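Hypothetical protein PH1952 (Pyrococcus horikoshii, PDB 1ZJJ) is a putative phosphatase of the haloacid dehalogenase superfamily that binds magnesium and probably hydrolyses phosphate esters, its natural substrate being unknown. Local coordinates at residues 116-122 with 137-142; 38-42 with 186-192. All coordinates share one frame; numbering follows the deposited sequence.

Contact 1. Residues 116-122 with 137-142; sequences WKEVKHV and YATLAI
An apolar contact of a helix with a strand and the 3-10 turn leading into it, built round Trp116, Val122, Leu140 and Ala141, sits inside the beta-alpha-beta unit of strand 121-124, helix 132-143 and strand 147-150 in the smaller, four-stranded parallel sheet. Trp116, in the 3-10 turn, reaches across the helix flank. Its CG lies between the backbone N and the carbonyl carbon (chi1 54°), which lays the indole against Leu140. CB of Leu140 stands over one face of the six-membered ring, 3.8 Å from its centroid, as a CH-pi contact, while Leu140 CD1 rests near CE2. At the pyrrole end, Trp116 CD1 meets Tyr137 CD1 at 3.4 Å; the planes of the tyrosine ring and the five-membered ring are inclined at 33°. Farther along, Ala141 CB fits among Trp116 O, Val119 and Val122, 3.7 Å from Val122 CG2. Val122 CG2 also lies 3.7 Å from Ile142 CG1, and the other branch, Val122 CG1, touches Ala138 CB. Phe87 of strand 86-89 adds to this core by packing on Val119, Tyr137 and Ala138. The indole NE1 hydrogen-bonds Glu161 OE2 of the second subunit, whose Ile163 also packs on Leu140. With no hydrogen bond joining the two segments, cohesion here rests on shape and dispersion, and the one polar atom of the tryptophan side chain is spent on the dimer partner.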
loop_
_atom_site.group_PDB
_atom_site.type_symbol
_atom_site.label_atom_id
_atom_site.label_comp_id
_atom_site.label_asym_id
_atom_site.label_seq_id
_atom_site.Cartn_x
_atom_site.Cartn_y
_atom_site.Cartn_z
ATOM N N TRP B 116 1.775 20.590 -6.773
ATOM C CA TRP B 116 0.989 19.646 -5.980
ATOM C C TRP B 116 0.279 20.441 -4.881
ATOM O O TRP B 116 -0.778 20.038 -4.384
ATOM C CB TRP B 116 1.886 18.598 -5.325
ATOM C CG TRP B 116 3.006 19.174 -4.500
ATOM C CD1 TRP B 116 4.281 19.427 -4.919
ATOM C CD2 TRP B 116 2.943 19.549 -3.116
ATOM N NE1 TRP B 116 5.016 19.935 -3.867
ATOM C CE2 TRP B 116 4.217 20.015 -2.750
ATOM C CE3 TRP B 116 1.925 19.529 -2.147
ATOM C CZ2 TRP B 116 4.514 20.457 -1.472
ATOM C CZ3 TRP B 116 2.214 19.972 -0.863
ATOM C CH2 TRP B 116 3.513 20.431 -0.540
ATOM N N LYS B 117 0.887 21.578 -4.529
ATOM C CA LYS B 117 0.386 22.492 -3.501
ATOM C C LYS B 117 -0.977 23.064 -3.887
ATOM O O LYS B 117 -1.762 23.430 -3.027
ATOM C CB LYS B 117 1.389 23.640 -3.303
ATOM C CG LYS B 117 1.811 23.895 -1.859
ATOM C CD LYS B 117 0.622 24.097 -0.950
ATOM C CE LYS B 117 1.099 24.619 0.382
ATOM N NZ LYS B 117 0.153 24.327 1.466
ATOM N N GLU B 118 -1.248 23.150 -5.186
ATOM C CA GLU B 118 -2.525 23.687 -5.649
ATOM C C GLU B 118 -3.583 22.629 -5.982
ATOM O O GLU B 118 -4.696 22.962 -6.387
ATOM C CB GLU B 118 -2.307 24.600 -6.868
ATOM C CG GLU B 118 -1.591 25.908 -6.550
ATOM C CD GLU B 118 -0.098 25.747 -6.280
ATOM O OE1 GLU B 118 0.642 25.308 -7.180
ATOM O OE2 GLU B 118 0.347 26.061 -5.158
ATOM N N VAL B 119 -3.231 21.359 -5.826
ATOM C CA VAL B 119 -4.165 20.269 -6.116
ATOM C C VAL B 119 -5.321 20.221 -5.119
ATOM O O VAL B 119 -5.100 20.265 -3.910
ATOM C CB VAL B 119 -3.448 18.900 -6.079
ATOM C CG1 VAL B 119 -4.479 17.764 -6.102
ATOM C CG2 VAL B 119 -2.499 18.785 -7.255
ATOM N N LYS B 120 -6.549 20.122 -5.624
ATOM C CA LYS B 120 -7.729 20.065 -4.760
ATOM C C LYS B 120 -8.303 18.646 -4.645
ATOM O O LYS B 120 -8.977 18.318 -3.665
ATOM C CB LYS B 120 -8.817 21.013 -5.285
ATOM C CG LYS B 120 -8.454 22.493 -5.221
ATOM C CD LYS B 120 -8.255 22.946 -3.781
ATOM C CE LYS B 120 -7.836 24.411 -3.697
ATOM N NZ LYS B 120 -8.935 25.349 -4.070
ATOM N N HIS B 121 -8.034 17.816 -5.648
ATOM C CA HIS B 121 -8.531 16.441 -5.664
ATOM C C HIS B 121 -7.471 15.467 -6.169
ATOM O O HIS B 121 -6.815 15.720 -7.182
ATOM C CB HIS B 121 -9.761 16.332 -6.579
ATOM C CG HIS B 121 -10.835 17.333 -6.287
ATOM N ND1 HIS B 121 -11.577 17.318 -5.125
ATOM C CD2 HIS B 121 -11.294 18.387 -7.008
ATOM C CE1 HIS B 121 -12.444 18.313 -5.142
ATOM N NE2 HIS B 121 -12.292 18.978 -6.275
ATOM N N VAL B 122 -7.303 14.354 -5.459
ATOM C CA VAL B 122 -6.363 13.321 -5.871
ATOM C C VAL B 122 -7.191 12.085 -6.216
ATOM O O VAL B 122 -7.942 11.582 -5.383
ATOM C CB VAL B 122 -5.365 12.968 -4.755
ATOM C CG1 VAL B 122 -4.469 11.825 -5.215
ATOM C CG2 VAL B 122 -4.522 14.187 -4.404
ATOM N N TYR B 137 3.838 12.859 -4.397
ATOM C CA TYR B 137 3.009 14.034 -4.647
ATOM C C TYR B 137 1.555 13.823 -4.249
ATOM O O TYR B 137 0.902 14.745 -3.759
ATOM C CB TYR B 137 3.119 14.458 -6.113
ATOM C CG TYR B 137 4.461 15.078 -6.406
ATOM C CD1 TYR B 137 4.893 16.189 -5.688
ATOM C CD2 TYR B 137 5.330 14.516 -7.339
ATOM C CE1 TYR B 137 6.164 16.724 -5.881
ATOM C CE2 TYR B 137 6.610 15.044 -7.545
ATOM C CZ TYR B 137 7.016 16.148 -6.809
ATOM O OH TYR B 137 8.272 16.685 -6.984
ATOM N N ALA B 138 1.048 12.607 -4.433
ATOM C CA ALA B 138 -0.332 12.325 -4.058
ATOM C C ALA B 138 -0.469 12.472 -2.543
ATOM O O ALA B 138 -1.451 13.018 -2.045
ATOM C CB ALA B 138 -0.720 10.912 -4.490
ATOM N N THR B 139 0.522 11.972 -1.814
ATOM C CA THR B 139 0.526 12.050 -0.363
ATOM C C THR B 139 0.629 13.504 0.099
ATOM O O THR B 139 -0.109 13.939 0.987
ATOM C CB THR B 139 1.706 11.233 0.224
ATOM O OG1 THR B 139 1.478 9.840 -0.014
ATOM C CG2 THR B 139 1.851 11.468 1.715
ATOM N N LEU B 140 1.548 14.251 -0.503
ATOM C CA LEU B 140 1.727 15.653 -0.143
ATOM C C LEU B 140 0.435 16.422 -0.388
ATOM O O LEU B 140 0.006 17.209 0.452
ATOM C CB LEU B 140 2.871 16.273 -0.955
ATOM C CG LEU B 140 4.286 15.821 -0.567
ATOM C CD1 LEU B 140 5.305 16.359 -1.551
ATOM C CD2 LEU B 140 4.598 16.301 0.840
ATOM N N ALA B 141 -0.196 16.172 -1.530
ATOM C CA ALA B 141 -1.441 16.855 -1.878
ATOM C C ALA B 141 -2.585 16.491 -0.928
ATOM O O ALA B 141 -3.262 17.367 -0.399
ATOM C CB ALA B 141 -1.821 16.529 -3.312
ATOM N N ILE B 142 -2.798 15.195 -0.704
ATOM C CA ILE B 142 -3.863 14.755 0.199
ATOM C C ILE B 142 -3.634 15.314 1.609
ATOM O O ILE B 142 -4.591 15.689 2.296
ATOM C CB ILE B 142 -3.939 13.218 0.269
ATOM C CG1 ILE B 142 -4.414 12.666 -1.078
ATOM C CG2 ILE B 142 -4.866 12.793 1.408
ATOM C CD1 ILE B 142 -4.302 11.150 -1.192
#

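Contact 2. Residues 38-42 with 186-192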
loop_
_atom_site.group_PDB
_atom_site.type_symbol
_atom_site.label_atom_id
_atom_site.label_comp_id
_atom_site.label_asym_id
_atom_site.label_seq_id
_atom_site.Cartn_x
_atom_site.Cartn_y
_atom_site.Cartn_z
ATOM N N PHE B 38 -23.304 -2.875 -18.329
ATOM C CA PHE B 38 -22.108 -3.568 -17.891
ATOM C C PHE B 38 -21.438 -2.650 -16.869
ATOM O O PHE B 38 -21.406 -1.424 -17.043
ATOM C CB PHE B 38 -21.202 -3.856 -19.093
ATOM C CG PHE B 38 -21.840 -4.753 -20.138
ATOM C CD1 PHE B 38 -22.987 -5.489 -19.845
ATOM C CD2 PHE B 38 -21.275 -4.881 -21.403
ATOM C CE1 PHE B 38 -23.563 -6.341 -20.798
ATOM C CE2 PHE B 38 -21.841 -5.730 -22.363
ATOM C CZ PHE B 38 -22.989 -6.462 -22.057
ATOM N N LEU B 39 -20.916 -3.238 -15.800
ATOM C CA LEU B 39 -20.320 -2.450 -14.734
ATOM C C LEU B 39 -18.978 -3.001 -14.276
ATOM O O LEU B 39 -18.933 -4.002 -13.559
ATOM C CB LEU B 39 -21.302 -2.412 -13.549
ATOM C CG LEU B 39 -20.999 -1.504 -12.349
ATOM C CD1 LEU B 39 -21.193 -0.060 -12.778
ATOM C CD2 LEU B 39 -21.925 -1.829 -11.177
ATOM N N THR B 40 -17.891 -2.342 -14.679
ATOM C CA THR B 40 -16.550 -2.779 -14.298
ATOM C C THR B 40 -15.824 -1.809 -13.358
ATOM O O THR B 40 -15.912 -0.587 -13.522
ATOM C CB THR B 40 -15.658 -2.997 -15.540
ATOM O OG1 THR B 40 -14.355 -3.416 -15.120
ATOM C CG2 THR B 40 -15.528 -1.713 -16.350
ATOM N N ASN B 41 -15.116 -2.367 -12.373
ATOM C CA ASN B 41 -14.334 -1.606 -11.412
ATOM C C ASN B 41 -13.024 -1.123 -12.030
ATOM O O ASN B 41 -12.308 -0.303 -11.471
ATOM C CB ASN B 41 -14.043 -2.509 -10.212
ATOM C CG ASN B 41 -15.020 -2.204 -9.107
ATOM O OD1 ASN B 41 -15.932 -1.395 -9.251
ATOM N ND2 ASN B 41 -14.818 -2.887 -7.967
ATOM N N ASN B 42 -12.692 -1.667 -13.195
ATOM C CA ASN B 42 -11.436 -1.319 -13.851
ATOM C C ASN B 42 -11.516 0.101 -14.409
ATOM O O ASN B 42 -12.483 0.454 -15.078
ATOM C CB ASN B 42 -11.136 -2.318 -14.974
ATOM C CG ASN B 42 -9.668 -2.345 -15.355
ATOM O OD1 ASN B 42 -9.085 -1.317 -15.699
ATOM N ND2 ASN B 42 -9.063 -3.528 -15.295
ATOM N N GLY B 186 -15.955 2.633 -6.824
ATOM C CA GLY B 186 -16.490 1.388 -7.345
ATOM C C GLY B 186 -17.110 0.374 -6.404
ATOM O O GLY B 186 -17.159 0.572 -5.190
ATOM N N LYS B 187 -17.600 -0.715 -6.993
ATOM C CA LYS B 187 -18.217 -1.808 -6.247
ATOM C C LYS B 187 -17.270 -2.226 -5.130
ATOM O O LYS B 187 -16.059 -2.300 -5.340
ATOM C CB LYS B 187 -18.457 -3.001 -7.175
ATOM C CG LYS B 187 -19.335 -2.693 -8.378
ATOM C CD LYS B 187 -19.339 -3.848 -9.377
ATOM C CE LYS B 187 -17.964 -4.021 -10.013
ATOM N NZ LYS B 187 -17.955 -5.176 -10.942
ATOM N N PRO B 188 -17.809 -2.570 -3.948
ATOM C CA PRO B 188 -19.224 -2.610 -3.560
ATOM C C PRO B 188 -19.699 -1.319 -2.905
ATOM O O PRO B 188 -20.569 -1.339 -2.030
ATOM C CB PRO B 188 -19.253 -3.766 -2.577
ATOM C CG PRO B 188 -18.007 -3.495 -1.789
ATOM C CD PRO B 188 -16.979 -3.174 -2.888
ATOM N N ASN B 189 -19.140 -0.196 -3.336
ATOM C CA ASN B 189 -19.484 1.088 -2.755
ATOM C C ASN B 189 -20.683 1.809 -3.355
ATOM O O ASN B 189 -21.079 1.573 -4.493
ATOM C CB ASN B 189 -18.246 1.982 -2.772
ATOM C CG ASN B 189 -17.141 1.434 -1.888
ATOM O OD1 ASN B 189 -17.182 1.587 -0.670
ATOM N ND2 ASN B 189 -16.164 0.771 -2.493
ATOM N N GLU B 190 -21.244 2.706 -2.556
ATOM C CA GLU B 190 -22.427 3.476 -2.900
ATOM C C GLU B 190 -22.338 4.407 -4.119
ATOM O O GLU B 190 -23.304 4.536 -4.867
ATOM C CB GLU B 190 -22.866 4.240 -1.646
ATOM C CG GLU B 190 -24.225 4.890 -1.719
ATOM C CD GLU B 190 -24.202 6.154 -2.534
ATOM O OE1 GLU B 190 -23.118 6.767 -2.616
ATOM O OE2 GLU B 190 -25.256 6.546 -3.081
ATOM N N PRO B 191 -21.189 5.071 -4.339
ATOM C CA PRO B 191 -21.105 5.958 -5.506
ATOM C C PRO B 191 -21.407 5.221 -6.815
ATOM O O PRO B 191 -22.023 5.779 -7.731
ATOM C CB PRO B 191 -19.660 6.459 -5.458
ATOM C CG PRO B 191 -19.366 6.469 -3.983
ATOM C CD PRO B 191 -19.954 5.147 -3.538
ATOM N N MET B 192 -20.970 3.968 -6.898
ATOM C CA MET B 192 -21.191 3.160 -8.096
ATOM C C MET B 192 -22.679 2.859 -8.230
ATOM O O MET B 192 -23.228 2.874 -9.328
ATOM C CB MET B 192 -20.411 1.847 -8.010
ATOM C CG MET B 192 -20.228 1.152 -9.348
ATOM S SD MET B 192 -19.041 2.038 -10.384
ATOM C CE MET B 192 -17.961 0.721 -10.853
HETATM O O HOH W 1 -14.997 -5.554 -11.889
#
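A single side-chain amide, that of Asn41, reads both polar groups of one backbone residue, Lys187, which precedes a cis peptide bond to Pro188. OD1 accepts from Lys187 N at 2.9 Å, in the carbonyl plane and on a lone pair, although the N-H is bent (131°). ND2 gives a straighter bond to Lys187 O, 3.0 Å and 161°, lying near the amide plane. The pair fixes the flip of the amide, and Asp154 OD2 takes a further bond from ND2. The side chain of Lys187 doubles back toward strand 36-40: bent at chi3 (-67°), it passes its CE 3.4 Å from Asn41 OD1 and brings NZ to Leu39 O at 3.0 Å, the donor tilted from the carbonyl plane. A water accepting from both Lys187 NZ and Asn41 N bridges the segments as well. NZ also forms salt bridges with Asp215 and with Asp7, a magnesium ligand, in the manner of the conserved lysine of HAD phosphatases. Alongside these polar bonds, Leu39 CD1 packs on Met192 CG at 3.8 Å and Leu39 CD2 on Lys187 CD, while Met192 CE closes on Asn41 OD1. An alanine in place of Asn41 would probably leave Lys187 N and O, and Asp154, without these mates and open a gap beside the lysine chain and Met192 CE, allowing the loop to shift. Strand end and loop thus hold the lysine at both its backbone and its side-chain nitrogen, and the two carboxylates and Leu39 O fix where NZ sits beside the magnesium site.

Both contacts are buried, yet they serve different parts of the chain. The centre of contact 2 lies about 4 Å from the centre of the chain, and the contact joins strand 36-40 of the six-stranded sheet to the loop and first turn of helix 190-199; the centre of contact 1 lies about 23 Å from that of the chain, in the four-stranded sheet and bordering the second subunit. They share no element, and their nearest atoms are about 12 Å apart. In sequence, contact 1 is nested in the long excursion that contact 2 closes. Chemistry follows place: aromatic and aliphatic packing remote from the magnesium in contact 1, hydrogen bonds and lysine salt bridges beside it, with a smaller apolar patch, in contact 2.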